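Local coordinates for protein putative hydrolase (Shewanella frigidimarina, PDB 3LHO) that probably acts as an iron(II)-dependent dioxygenase of the 2-oxoadipate dioxygenase/decarboxylase family, here crystallised with nickel in its metal site, at residues R45-A50 / S97-E102. Residues are numbered along the deposited sequence; the frame is centred on the assembly and turned at random.
Sequences RTFNIA and SELLVE. With SO4 (sulfate ion), chain C.
Asn-48 reaches across to Val-101 and Glu-102, carrying on the parallel pairing of strands 39-47 and 93-99 past its end. Within the ladder, Leu-99 N donates to Thr-46 O (2.9 Å) and Asn-48 N to Leu-99 O (3.0 Å), so two backbone bonds flank Phe-47; the bond from Thr-46 N to Ser-97 O is weak.

Beyond the ladder the carboxamide of Asn-48 takes over, as a side chain able both to accept and to donate. CG sits between the backbone N and carbonyl carbon (chi1 71°), which turns the amide towards 97-102. Asn-48 OD1 accepts from Val-101 N at 3.1 Å; the bond is straight at hydrogen (171°), but the donor lies above the carbonyl plane. Asn-48 ND2 gives a hydrogen in its own amide plane to the syn lone pair of Glu-102 OE1 (2.8 Å), the two flat groups standing 77° apart. A water bonds to both Asn-48 OD1 and Glu-102 OE2. An alanine here would probably leave Val-101 N and the Glu-102 carboxylate without this partner and let the chain after the strand drift.

Apolar contacts occupy the face bearing Phe-47 and Leu-99, where helices 151-159 and 106-116 also pack. Leu-99 CD2 meets the edge of the Phe-47 ring at CE1 (3.8 Å), while branched Val-101 sets CG2 against Phe-47 CB. On the other face of the sheet, Thr-46 CG2 lies beside Glu-98 CB (3.7 Å), leaving OG1 to bond Val-52 and Tyr-161; Glu-98 reaches Leu-54 N.

Phe-47 and Leu-99 thus seat this end of the two strands, within a seven-stranded mixed sheet, against the helices, while one amide, accepting and donating at once, ties the loop after strand 39-47 to the 3-10 segment beginning at Val-101.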
ATOM      1  N   ARG A  45       2.678  -4.663  -2.276  1.00 19.18           N
ATOM      2  CA  ARG A  45       2.310  -5.396  -3.495  1.00 15.15           C
ATOM      3  C   ARG A  45       3.475  -6.242  -3.959  1.00 20.19           C
ATOM      4  O   ARG A  45       4.602  -5.870  -3.763  1.00 13.22           O
ATOM      5  CB  ARG A  45       2.051  -4.400  -4.601  1.00 13.18           C
ATOM      6  CG  ARG A  45       0.841  -3.511  -4.337  1.00 17.86           C
ATOM      7  CD  ARG A  45       0.636  -2.587  -5.484  1.00 20.30           C
ATOM      8  NE  ARG A  45      -0.690  -1.992  -5.429  1.00 18.07           N
ATOM      9  CZ  ARG A  45      -1.242  -1.231  -6.368  1.00 24.37           C
ATOM     10  NH1 ARG A  45      -0.584  -0.931  -7.472  1.00 19.40           N
ATOM     11  NH2 ARG A  45      -2.481  -0.771  -6.195  1.00 24.72           N
ATOM     12  N   THR A  46       3.209  -7.342  -4.645  1.00 17.13           N
ATOM     13  CA  THR A  46       4.297  -8.128  -5.254  1.00 16.02           C
ATOM     14  C   THR A  46       3.682  -9.053  -6.292  1.00 18.22           C
ATOM     15  O   THR A  46       2.486  -8.884  -6.633  1.00 14.13           O
ATOM     16  CB  THR A  46       5.108  -8.913  -4.210  1.00 17.96           C
ATOM     17  OG1 THR A  46       6.314  -9.430  -4.818  1.00 14.46           O
ATOM     18  CG2 THR A  46       4.293 -10.041  -3.605  1.00 13.81           C
ATOM     19  N   PHE A  47       4.495  -9.950  -6.851  1.00 15.10           N
ATOM     20  CA  PHE A  47       4.011 -11.005  -7.771  1.00 17.56           C
ATOM     21  C   PHE A  47       4.116 -12.373  -7.140  1.00 16.27           C
ATOM     22  O   PHE A  47       4.933 -12.579  -6.252  1.00 15.84           O
ATOM     23  CB  PHE A  47       4.861 -11.008  -9.042  1.00 16.62           C
ATOM     24  CG  PHE A  47       4.905  -9.688  -9.753  1.00 18.37           C
ATOM     25  CD1 PHE A  47       3.851  -9.256 -10.492  1.00 13.50           C
ATOM     26  CD2 PHE A  47       6.028  -8.887  -9.686  1.00 12.45           C
ATOM     27  CE1 PHE A  47       3.890  -8.047 -11.163  1.00 18.17           C
ATOM     28  CE2 PHE A  47       6.070  -7.687 -10.344  1.00 19.34           C
ATOM     29  CZ  PHE A  47       4.990  -7.262 -11.076  1.00 13.50           C
ATOM     30  N   ASN A  48       3.329 -13.347  -7.620  1.00 15.22           N
ATOM     31  CA  ASN A  48       3.414 -14.714  -7.097  1.00 14.64           C
ATOM     32  C   ASN A  48       4.620 -15.529  -7.672  1.00 14.93           C
ATOM     33  O   ASN A  48       4.502 -16.680  -8.121  1.00 18.30           O
ATOM     34  CB  ASN A  48       2.077 -15.428  -7.332  1.00 12.74           C
ATOM     35  CG  ASN A  48       1.866 -15.732  -8.788  1.00 19.92           C
ATOM     36  OD1 ASN A  48       2.468 -15.085  -9.671  1.00 14.60           O
ATOM     37  ND2 ASN A  48       1.090 -16.752  -9.056  1.00 16.84           N
ATOM     38  N   ILE A  49       5.792 -14.909  -7.656  1.00 15.30           N
ATOM     39  CA  ILE A  49       7.039 -15.519  -8.121  1.00 16.44           C
ATOM     40  C   ILE A  49       7.793 -15.810  -6.790  1.00 16.63           C
ATOM     41  O   ILE A  49       7.916 -14.908  -5.932  1.00 16.46           O
ATOM     42  CB  ILE A  49       7.824 -14.542  -9.038  1.00 18.01           C
ATOM     43  CG1 ILE A  49       7.082 -14.349 -10.379  1.00 17.02           C
ATOM     44  CG2 ILE A  49       9.260 -15.029  -9.282  1.00 19.83           C
ATOM     45  CD1 ILE A  49       7.622 -13.318 -11.310  1.00 18.27           C
ATOM     46  N   ALA A  50       8.234 -17.062  -6.613  1.00 15.62           N
ATOM     47  CA  ALA A  50       8.748 -17.580  -5.329  1.00 16.36           C
ATOM     48  C   ALA A  50       9.726 -16.617  -4.664  1.00 16.95           C
ATOM     49  O   ALA A  50       9.651 -16.290  -3.452  1.00 18.75           O
ATOM     50  CB  ALA A  50       9.429 -18.988  -5.553  1.00 16.68           C
ATOM     51  N   SER A  97      -0.657  -7.976  -0.917  1.00 18.68           N
ATOM     52  CA  SER A  97      -1.278  -8.684  -2.038  1.00 16.22           C
ATOM     53  C   SER A  97      -0.202  -9.139  -3.036  1.00 17.67           C
ATOM     54  O   SER A  97       0.957  -8.690  -2.972  1.00 13.72           O
ATOM     55  CB  SER A  97      -2.325  -7.805  -2.707  1.00 16.42           C
ATOM     56  OG  SER A  97      -1.754  -6.671  -3.352  1.00 15.56           O
ATOM     57  N   GLU A  98      -0.550 -10.099  -3.881  1.00 18.26           N
ATOM     58  CA  GLU A  98       0.341 -10.530  -4.956  1.00 18.65           C
ATOM     59  C   GLU A  98      -0.471 -10.778  -6.213  1.00 16.89           C
ATOM     60  O   GLU A  98      -1.509 -11.381  -6.146  1.00 15.44           O
ATOM     61  CB  GLU A  98       1.147 -11.796  -4.620  1.00 17.25           C
ATOM     62  CG  GLU A  98       0.374 -13.039  -4.449  1.00 20.19           C
ATOM     63  CD  GLU A  98       1.242 -14.238  -4.073  1.00 24.44           C
ATOM     64  OE1 GLU A  98       2.476 -14.136  -3.783  1.00 18.31           O
ATOM     65  OE2 GLU A  98       0.659 -15.294  -4.010  1.00 18.20           O
ATOM     66  N   LEU A  99       0.059 -10.322  -7.336  1.00 17.67           N
ATOM     67  CA  LEU A  99      -0.578 -10.541  -8.619  1.00 16.41           C
ATOM     68  C   LEU A  99      -0.344 -11.975  -9.080  1.00 14.31           C
ATOM     69  O   LEU A  99       0.748 -12.514  -8.980  1.00 13.84           O
ATOM     70  CB  LEU A  99       0.002  -9.551  -9.653  1.00 15.04           C
ATOM     71  CG  LEU A  99      -0.694  -9.444 -11.032  1.00 23.30           C
ATOM     72  CD1 LEU A  99      -2.014  -8.708 -10.937  1.00 13.86           C
ATOM     73  CD2 LEU A  99       0.245  -8.714 -12.002  1.00 30.68           C
ATOM     74  N   LEU A 100      -1.383 -12.599  -9.626  1.00 15.27           N
ATOM     75  CA  LEU A 100      -1.241 -13.949 -10.139  1.00 16.13           C
ATOM     76  C   LEU A 100      -0.767 -13.868 -11.594  1.00 15.90           C
ATOM     77  O   LEU A 100      -1.550 -13.654 -12.515  1.00 15.36           O
ATOM     78  CB  LEU A 100      -2.587 -14.663 -10.008  1.00 15.30           C
ATOM     79  CG  LEU A 100      -3.172 -14.690  -8.585  1.00 24.01           C
ATOM     80  CD1 LEU A 100      -4.549 -15.318  -8.636  1.00 27.75           C
ATOM     81  CD2 LEU A 100      -2.266 -15.519  -7.652  1.00 20.04           C
ATOM     82  N   VAL A 101       0.539 -14.025 -11.788  1.00 15.90           N
ATOM     83  CA  VAL A 101       1.174 -13.760 -13.082  1.00 16.01           C
ATOM     84  C   VAL A 101       0.660 -14.646 -14.213  1.00 18.85           C
ATOM     85  O   VAL A 101       0.627 -14.216 -15.366  1.00 18.70           O
ATOM     86  CB  VAL A 101       2.687 -13.859 -12.959  1.00 14.75           C
ATOM     87  CG1 VAL A 101       3.368 -13.753 -14.340  1.00 19.15           C
ATOM     88  CG2 VAL A 101       3.156 -12.733 -11.994  1.00  9.57           C
ATOM     89  N   GLU A 102       0.199 -15.848 -13.866  1.00 21.43           N
ATOM     90  CA  GLU A 102      -0.313 -16.786 -14.849  1.00 19.97           C
ATOM     91  C   GLU A 102      -1.607 -16.319 -15.500  1.00 22.28           C
ATOM     92  O   GLU A 102      -2.029 -16.910 -16.467  1.00 21.89           O
ATOM     93  CB  GLU A 102      -0.576 -18.169 -14.221  1.00 23.70           C
ATOM     94  CG  GLU A 102       0.673 -18.833 -13.658  1.00 27.50           C
ATOM     95  CD  GLU A 102       1.106 -18.284 -12.304  1.00 22.38           C
ATOM     96  OE1 GLU A 102       0.312 -17.504 -11.641  1.00 15.74           O
ATOM     97  OE2 GLU A 102       2.288 -18.609 -11.955  1.00 30.59           O
TER
HETATM   98  S   SO4 C 268       8.815 -19.342  -9.419  1.00 67.09           S
HETATM   99  O1  SO4 C 268      10.065 -19.113  -8.699  1.00 67.47           O
HETATM  100  O2  SO4 C 268       7.663 -18.813  -8.675  1.00 62.59           O
HETATM  101  O3  SO4 C 268       8.928 -18.725 -10.744  1.00 66.94           O
HETATM  102  O4  SO4 C 268       8.612 -20.787  -9.527  1.00 76.93           O
HETATM  103  O   HOH W   1       4.131 -16.820 -11.242  1.00 21.85           O